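Local coordinates for DUF1904 domain-containing protein (Sebaldella termitidis, PDB 4M1A) that is of unknown function but forms a trimeric alpha/beta assembly that probably belongs to the MIF superfamily, built round the sheet of each subunit, at residues M1-A9 with L55-R65. Residues are numbered along the deposited sequence; the frame is centred on the assembly and turned at random.
Sequences MPHIRVRGA and LVFIEVLWFDR
Buried charge on one face of a sheet sets this contact apart: R7 and R5 of strand 3-7 lie beside E59 of strand 56-62, and two waters fill in between them. The strands are antiparallel neighbours in the middle of the mixed sheet of an alpha/beta fold consistent with the MIF superfamily. Three hydrogen-bonded pairs, H3 with L61, R5 with E59 and R7 with F57, join the backbones; L61 N to H3 O is 2.8 Å. These pairs turn their side chains toward the trimer interface, where R5 NH1 meets E59 of the third subunit and R7 NH1 meets E39 of the second. Long, flexible arginines suit this place: R7 serves two glutamates, while R5 bridges to the third subunit and meets the E59 of its own chain through water 1. CG of R7 sits between its backbone N and carbonyl carbon (chi1 64°), and a bend at chi3 brings NH2 to E59 OE1 at 2.9 Å, on the syn side but 33° out of the carboxylate plane. A leucine in place of R7 would probably leave E59 OE1 without this salt-bridge mate and water 2 without its NE donor. L61 CD2 lies 3.6 Å above one face of the R5 guanidinium, toward its rim. On the reverse of the sheet I4, V6, I58 and V60 pack together, and I58 reaches F77 and W81 of helix 67-82. Position 8 calls for glycine: at phi 87° a CB would collide with L55 O. Among the waters, water 1 accepts from R5 NH1 at 2.8 Å and donates to E59 OE1 at 2.6 Å.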
HETATM    1  N   MSE A   1      -9.381 -13.437  -2.562  1.00 57.06           N
HETATM    2  CA  MSE A   1      -9.221 -12.082  -3.114  1.00 56.52           C
HETATM    3  C   MSE A   1     -10.654 -11.747  -3.552  1.00 54.29           C
HETATM    4  O   MSE A   1     -11.473 -12.632  -3.335  1.00 71.99           O
HETATM    5  CB  MSE A   1      -8.138 -12.314  -4.169  1.00 52.31           C
HETATM    6  CG  MSE A   1      -8.775 -12.023  -5.487  1.00 58.07           C
HETATM    7 SE   MSE A   1      -8.981 -13.459  -6.801  1.00 76.67          SE
HETATM    8  CE  MSE A   1     -10.614 -14.419  -6.255  1.00 62.73           C
ATOM      9  N   PRO A   2     -10.991 -10.539  -4.200  1.00 26.46           N
ATOM     10  CA  PRO A   2     -10.209  -9.339  -4.512  1.00 23.87           C
ATOM     11  C   PRO A   2     -10.383  -8.196  -3.522  1.00 18.42           C
ATOM     12  O   PRO A   2     -11.426  -8.051  -2.900  1.00 19.43           O
ATOM     13  CB  PRO A   2     -10.719  -8.904  -5.901  1.00 22.39           C
ATOM     14  CG  PRO A   2     -11.243 -10.205  -6.468  1.00 24.82           C
ATOM     15  CD  PRO A   2     -11.914 -10.834  -5.313  1.00 27.84           C
ATOM     16  N   HIS A   3      -9.354  -7.398  -3.437  1.00 17.01           N
ATOM     17  CA  HIS A   3      -9.312  -6.265  -2.509  1.00 16.65           C
ATOM     18  C   HIS A   3      -9.131  -4.969  -3.245  1.00 16.51           C
ATOM     19  O   HIS A   3      -8.115  -4.776  -3.916  1.00 20.74           O
ATOM     20  CB  HIS A   3      -8.184  -6.451  -1.487  1.00 17.36           C
ATOM     21  CG  HIS A   3      -8.243  -7.762  -0.810  1.00 19.11           C
ATOM     22  ND1 HIS A   3      -9.211  -8.075   0.135  1.00 20.74           N
ATOM     23  CD2 HIS A   3      -7.509  -8.877  -0.985  1.00 20.27           C
ATOM     24  CE1 HIS A   3      -9.059  -9.329   0.502  1.00 22.74           C
ATOM     25  NE2 HIS A   3      -8.023  -9.836  -0.155  1.00 22.30           N
ATOM     26  N   ILE A   4     -10.132  -4.089  -3.179  1.00 15.77           N
ATOM     27  CA  ILE A   4     -10.120  -2.863  -3.966  1.00 14.09           C
ATOM     28  C   ILE A   4      -9.841  -1.744  -2.955  1.00 14.70           C
ATOM     29  O   ILE A   4     -10.534  -1.665  -1.880  1.00 16.77           O
ATOM     30  CB  ILE A   4     -11.525  -2.574  -4.570  1.00 16.15           C
ATOM     31  CG1 ILE A   4     -12.030  -3.640  -5.576  1.00 21.22           C
ATOM     32  CG2 ILE A   4     -11.556  -1.277  -5.313  1.00 18.46           C
ATOM     33  CD1 ILE A   4     -11.251  -4.764  -5.941  1.00 23.83           C
ATOM     34  N   ARG A   5      -8.891  -0.844  -3.276  1.00 14.17           N
ATOM     35  CA  ARG A   5      -8.596   0.295  -2.469  1.00 15.71           C
ATOM     36  C   ARG A   5      -8.645   1.553  -3.229  1.00 14.97           C
ATOM     37  O   ARG A   5      -8.074   1.635  -4.317  1.00 15.75           O
ATOM     38  CB  ARG A   5      -7.174   0.193  -1.877  1.00 17.70           C
ATOM     39  CG  ARG A   5      -7.030  -1.056  -1.071  1.00 19.29           C
ATOM     40  CD  ARG A   5      -5.581  -1.260  -0.715  1.00 25.66           C
ATOM     41  NE  ARG A   5      -5.451  -2.488   0.072  1.00 27.70           N
ATOM     42  CZ  ARG A   5      -4.291  -3.063   0.397  1.00 26.77           C
ATOM     43  NH1 ARG A   5      -3.125  -2.517   0.037  1.00 24.76           N
ATOM     44  NH2 ARG A   5      -4.341  -4.147   1.132  1.00 27.47           N
ATOM     45  N   VAL A   6      -9.292   2.558  -2.646  1.00 14.60           N
ATOM     46  CA  VAL A   6      -9.475   3.828  -3.319  1.00 13.48           C
ATOM     47  C   VAL A   6      -8.860   4.939  -2.485  1.00 16.19           C
ATOM     48  O   VAL A   6      -9.155   5.077  -1.299  1.00 16.32           O
ATOM     49  CB  VAL A   6     -10.993   4.149  -3.571  1.00 15.44           C
ATOM     50  CG1 VAL A   6     -11.104   5.422  -4.360  1.00 16.87           C
ATOM     51  CG2 VAL A   6     -11.712   3.046  -4.368  1.00 16.97           C
ATOM     52  N   ARG A   7      -8.070   5.777  -3.139  1.00 13.82           N
ATOM     53  CA  ARG A   7      -7.533   6.973  -2.543  1.00 16.27           C
ATOM     54  C   ARG A   7      -7.776   8.139  -3.427  1.00 18.82           C
ATOM     55  O   ARG A   7      -8.073   7.991  -4.627  1.00 18.97           O
ATOM     56  CB  ARG A   7      -6.027   6.876  -2.333  1.00 17.65           C
ATOM     57  CG  ARG A   7      -5.175   6.746  -3.558  1.00 19.00           C
ATOM     58  CD  ARG A   7      -3.721   6.422  -3.190  1.00 23.83           C
ATOM     59  NE  ARG A   7      -3.641   5.031  -2.791  1.00 22.02           N
ATOM     60  CZ  ARG A   7      -2.850   4.596  -1.850  1.00 22.11           C
ATOM     61  NH1 ARG A   7      -2.059   5.481  -1.275  1.00 21.24           N
ATOM     62  NH2 ARG A   7      -2.864   3.308  -1.447  1.00 20.42           N
ATOM     63  N   GLY A   8      -7.694   9.325  -2.857  1.00 19.38           N
ATOM     64  CA  GLY A   8      -7.936  10.543  -3.647  1.00 21.65           C
ATOM     65  C   GLY A   8      -9.410  10.970  -3.741  1.00 25.00           C
ATOM     66  O   GLY A   8      -9.726  11.944  -4.400  1.00 28.62           O
ATOM     67  N   ALA A   9     -10.342  10.211  -3.207  1.00 22.02           N
ATOM     68  CA  ALA A   9     -11.770  10.534  -3.288  1.00 21.77           C
ATOM     69  C   ALA A   9     -12.291  10.709  -1.904  1.00 23.51           C
ATOM     70  O   ALA A   9     -11.820  10.096  -0.973  1.00 19.69           O
ATOM     71  CB  ALA A   9     -12.552   9.368  -4.006  1.00 22.71           C
ATOM     72  N   LEU A  55      -5.623  12.629  -7.820  1.00 37.41           N
ATOM     73  CA  LEU A  55      -6.490  12.007  -8.799  1.00 30.12           C
ATOM     74  C   LEU A  55      -7.300  10.981  -8.025  1.00 28.96           C
ATOM     75  O   LEU A  55      -7.053  10.827  -6.851  1.00 28.80           O
ATOM     76  CB  LEU A  55      -5.615  11.425  -9.878  1.00 34.78           C
ATOM     77  CG  LEU A  55      -4.705  10.206  -9.717  1.00 35.99           C
ATOM     78  CD1 LEU A  55      -3.630  10.335 -10.796  1.00 41.96           C
ATOM     79  CD2 LEU A  55      -3.999  10.101  -8.387  1.00 37.06           C
ATOM     80  N   VAL A  56      -8.161  10.205  -8.666  1.00 20.18           N
ATOM     81  CA  VAL A  56      -8.783   9.053  -7.996  1.00 18.34           C
ATOM     82  C   VAL A  56      -7.892   7.869  -8.387  1.00 17.40           C
ATOM     83  O   VAL A  56      -7.644   7.641  -9.582  1.00 20.78           O
ATOM     84  CB  VAL A  56     -10.208   8.820  -8.408  1.00 19.52           C
ATOM     85  CG1 VAL A  56     -10.686   7.551  -7.734  1.00 18.76           C
ATOM     86  CG2 VAL A  56     -11.010  10.052  -7.983  1.00 23.84           C
ATOM     87  N   PHE A  57      -7.255   7.263  -7.393  1.00 18.09           N
ATOM     88  CA  PHE A  57      -6.307   6.162  -7.618  1.00 17.43           C
ATOM     89  C   PHE A  57      -6.829   4.871  -6.957  1.00 15.43           C
ATOM     90  O   PHE A  57      -7.047   4.825  -5.740  1.00 16.83           O
ATOM     91  CB  PHE A  57      -4.910   6.538  -7.086  1.00 18.14           C
ATOM     92  CG  PHE A  57      -3.834   5.569  -7.456  1.00 19.75           C
ATOM     93  CD1 PHE A  57      -3.662   4.402  -6.795  1.00 21.06           C
ATOM     94  CD2 PHE A  57      -2.885   5.905  -8.430  1.00 25.77           C
ATOM     95  CE1 PHE A  57      -2.672   3.492  -7.151  1.00 22.33           C
ATOM     96  CE2 PHE A  57      -1.842   5.018  -8.733  1.00 24.78           C
ATOM     97  CZ  PHE A  57      -1.753   3.836  -8.091  1.00 24.23           C
ATOM     98  N   ILE A  58      -7.033   3.843  -7.778  1.00 14.37           N
ATOM     99  CA  ILE A  58      -7.642   2.624  -7.396  1.00 14.53           C
ATOM    100  C   ILE A  58      -6.688   1.484  -7.572  1.00 15.47           C
ATOM    101  O   ILE A  58      -6.097   1.298  -8.678  1.00 16.69           O
ATOM    102  CB  ILE A  58      -8.958   2.342  -8.160  1.00 14.12           C
ATOM    103  CG1 ILE A  58      -9.866   3.508  -8.020  1.00 17.01           C
ATOM    104  CG2 ILE A  58      -9.644   1.031  -7.646  1.00 14.60           C
ATOM    105  CD1 ILE A  58     -11.050   3.497  -9.002  1.00 17.52           C
ATOM    106  N   GLU A  59      -6.479   0.730  -6.477  1.00 14.65           N
ATOM    107  CA  GLU A  59      -5.670  -0.503  -6.538  1.00 15.67           C
ATOM    108  C   GLU A  59      -6.599  -1.692  -6.461  1.00 15.72           C
ATOM    109  O   GLU A  59      -7.560  -1.665  -5.673  1.00 16.37           O
ATOM    110  CB  GLU A  59      -4.671  -0.532  -5.377  1.00 16.82           C
ATOM    111  CG  GLU A  59      -3.671   0.563  -5.413  1.00 20.18           C
ATOM    112  CD  GLU A  59      -2.949   0.918  -4.090  1.00 27.11           C
ATOM    113  OE1 GLU A  59      -3.626   1.040  -3.000  1.00 25.74           O
ATOM    114  OE2 GLU A  59      -1.691   1.186  -4.243  1.00 29.93           O
ATOM    115  N   VAL A  60      -6.358  -2.725  -7.270  1.00 14.51           N
ATOM    116  CA  VAL A  60      -7.095  -3.964  -7.225  1.00 15.87           C
ATOM    117  C   VAL A  60      -6.064  -5.049  -6.906  1.00 16.46           C
ATOM    118  O   VAL A  60      -5.194  -5.356  -7.746  1.00 19.06           O
ATOM    119  CB  VAL A  60      -7.738  -4.266  -8.575  1.00 16.32           C
ATOM    120  CG1 VAL A  60      -8.418  -5.605  -8.559  1.00 16.77           C
ATOM    121  CG2 VAL A  60      -8.757  -3.150  -8.904  1.00 18.28           C
ATOM    122  N   LEU A  61      -6.183  -5.634  -5.745  1.00 15.60           N
ATOM    123  CA  LEU A  61      -5.337  -6.788  -5.351  1.00 17.01           C
ATOM    124  C   LEU A  61      -6.108  -8.048  -5.585  1.00 18.27           C
ATOM    125  O   LEU A  61      -7.161  -8.287  -4.965  1.00 18.87           O
ATOM    126  CB  LEU A  61      -4.920  -6.678  -3.871  1.00 19.75           C
ATOM    127  CG  LEU A  61      -3.935  -5.605  -3.458  1.00 26.11           C
ATOM    128  CD1 LEU A  61      -4.530  -4.214  -3.538  1.00 32.22           C
ATOM    129  CD2 LEU A  61      -3.439  -5.880  -2.024  1.00 32.49           C
ATOM    130  N   TRP A  62      -5.606  -8.916  -6.491  1.00 19.15           N
ATOM    131  CA  TRP A  62      -6.333 -10.121  -6.827  1.00 20.53           C
ATOM    132  C   TRP A  62      -5.419 -11.203  -7.380  1.00 21.55           C
ATOM    133  O   TRP A  62      -4.238 -10.922  -7.726  1.00 22.64           O
ATOM    134  CB  TRP A  62      -7.439  -9.834  -7.843  1.00 21.11           C
ATOM    135  CG  TRP A  62      -7.026  -9.399  -9.221  1.00 19.95           C
ATOM    136  CD1 TRP A  62      -5.778  -9.151  -9.716  1.00 20.34           C
ATOM    137  CD2 TRP A  62      -7.915  -9.287 -10.316  1.00 21.89           C
ATOM    138  NE1 TRP A  62      -5.865  -8.855 -11.079  1.00 21.44           N
ATOM    139  CE2 TRP A  62      -7.176  -8.912 -11.441  1.00 21.68           C
ATOM    140  CE3 TRP A  62      -9.327  -9.408 -10.415  1.00 24.19           C
ATOM    141  CZ2 TRP A  62      -7.789  -8.698 -12.712  1.00 25.43           C
ATOM    142  CZ3 TRP A  62      -9.903  -9.240 -11.658  1.00 27.82           C
ATOM    143  CH2 TRP A  62      -9.149  -8.853 -12.766  1.00 26.14           C
ATOM    144  N   PHE A  63      -5.967 -12.406  -7.461  1.00 24.87           N
ATOM    145  CA  PHE A  63      -5.361 -13.481  -8.274  1.00 26.83           C
ATOM    146  C   PHE A  63      -5.638 -13.089  -9.746  1.00 28.35           C
ATOM    147  O   PHE A  63      -6.773 -12.876 -10.142  1.00 26.68           O
ATOM    148  CB  PHE A  63      -5.862 -14.881  -7.872  1.00 28.78           C
ATOM    149  CG  PHE A  63      -5.537 -15.226  -6.437  1.00 30.38           C
ATOM    150  CD1 PHE A  63      -4.244 -15.308  -6.031  1.00 39.30           C
ATOM    151  CD2 PHE A  63      -6.523 -15.445  -5.506  1.00 35.33           C
ATOM    152  CE1 PHE A  63      -3.944 -15.576  -4.694  1.00 40.56           C
ATOM    153  CE2 PHE A  63      -6.224 -15.754  -4.187  1.00 39.05           C
ATOM    154  CZ  PHE A  63      -4.931 -15.784  -3.773  1.00 37.32           C
ATOM    155  N   ASP A  64      -4.580 -12.962 -10.516  1.00 28.51           N
ATOM    156  CA  ASP A  64      -4.703 -12.300 -11.796  1.00 35.45           C
ATOM    157  C   ASP A  64      -5.607 -13.075 -12.708  1.00 39.40           C
ATOM    158  O   ASP A  64      -5.699 -14.286 -12.617  1.00 32.08           O
ATOM    159  CB  ASP A  64      -3.366 -12.142 -12.496  1.00 44.70           C
ATOM    160  CG  ASP A  64      -3.411 -11.124 -13.658  1.00 47.67           C
ATOM    161  OD1 ASP A  64      -4.271 -10.161 -13.683  1.00 51.43           O
ATOM    162  OD2 ASP A  64      -2.528 -11.304 -14.517  1.00 59.25           O
ATOM    163  N   ARG A  65      -6.293 -12.334 -13.543  1.00 39.93           N
ATOM    164  CA  ARG A  65      -7.180 -12.876 -14.548  1.00 46.77           C
ATOM    165  C   ARG A  65      -6.743 -12.260 -15.847  1.00 37.91           C
ATOM    166  O   ARG A  65      -5.844 -11.422 -15.879  1.00 51.22           O
ATOM    167  CB  ARG A  65      -8.601 -12.498 -14.218  1.00 44.11           C
ATOM    168  CG  ARG A  65      -9.266 -13.476 -13.284  1.00 47.30           C
ATOM    169  CD  ARG A  65     -10.033 -12.713 -12.277  1.00 49.09           C
ATOM    170  NE  ARG A  65     -10.748 -13.576 -11.347  1.00 50.37           N
ATOM    171  CZ  ARG A  65     -10.585 -13.619 -10.027  1.00 49.15           C
ATOM    172  NH1 ARG A  65      -9.644 -12.919  -9.396  1.00 49.98           N
ATOM    173  NH2 ARG A  65     -11.357 -14.431  -9.333  1.00 53.65           N
TER
HETATM  174  O   HOH W   1      -2.452   0.025  -0.919  1.00 30.40           O
HETATM  175  O   HOH W   2      -5.438   3.063  -3.670  1.00 25.81           O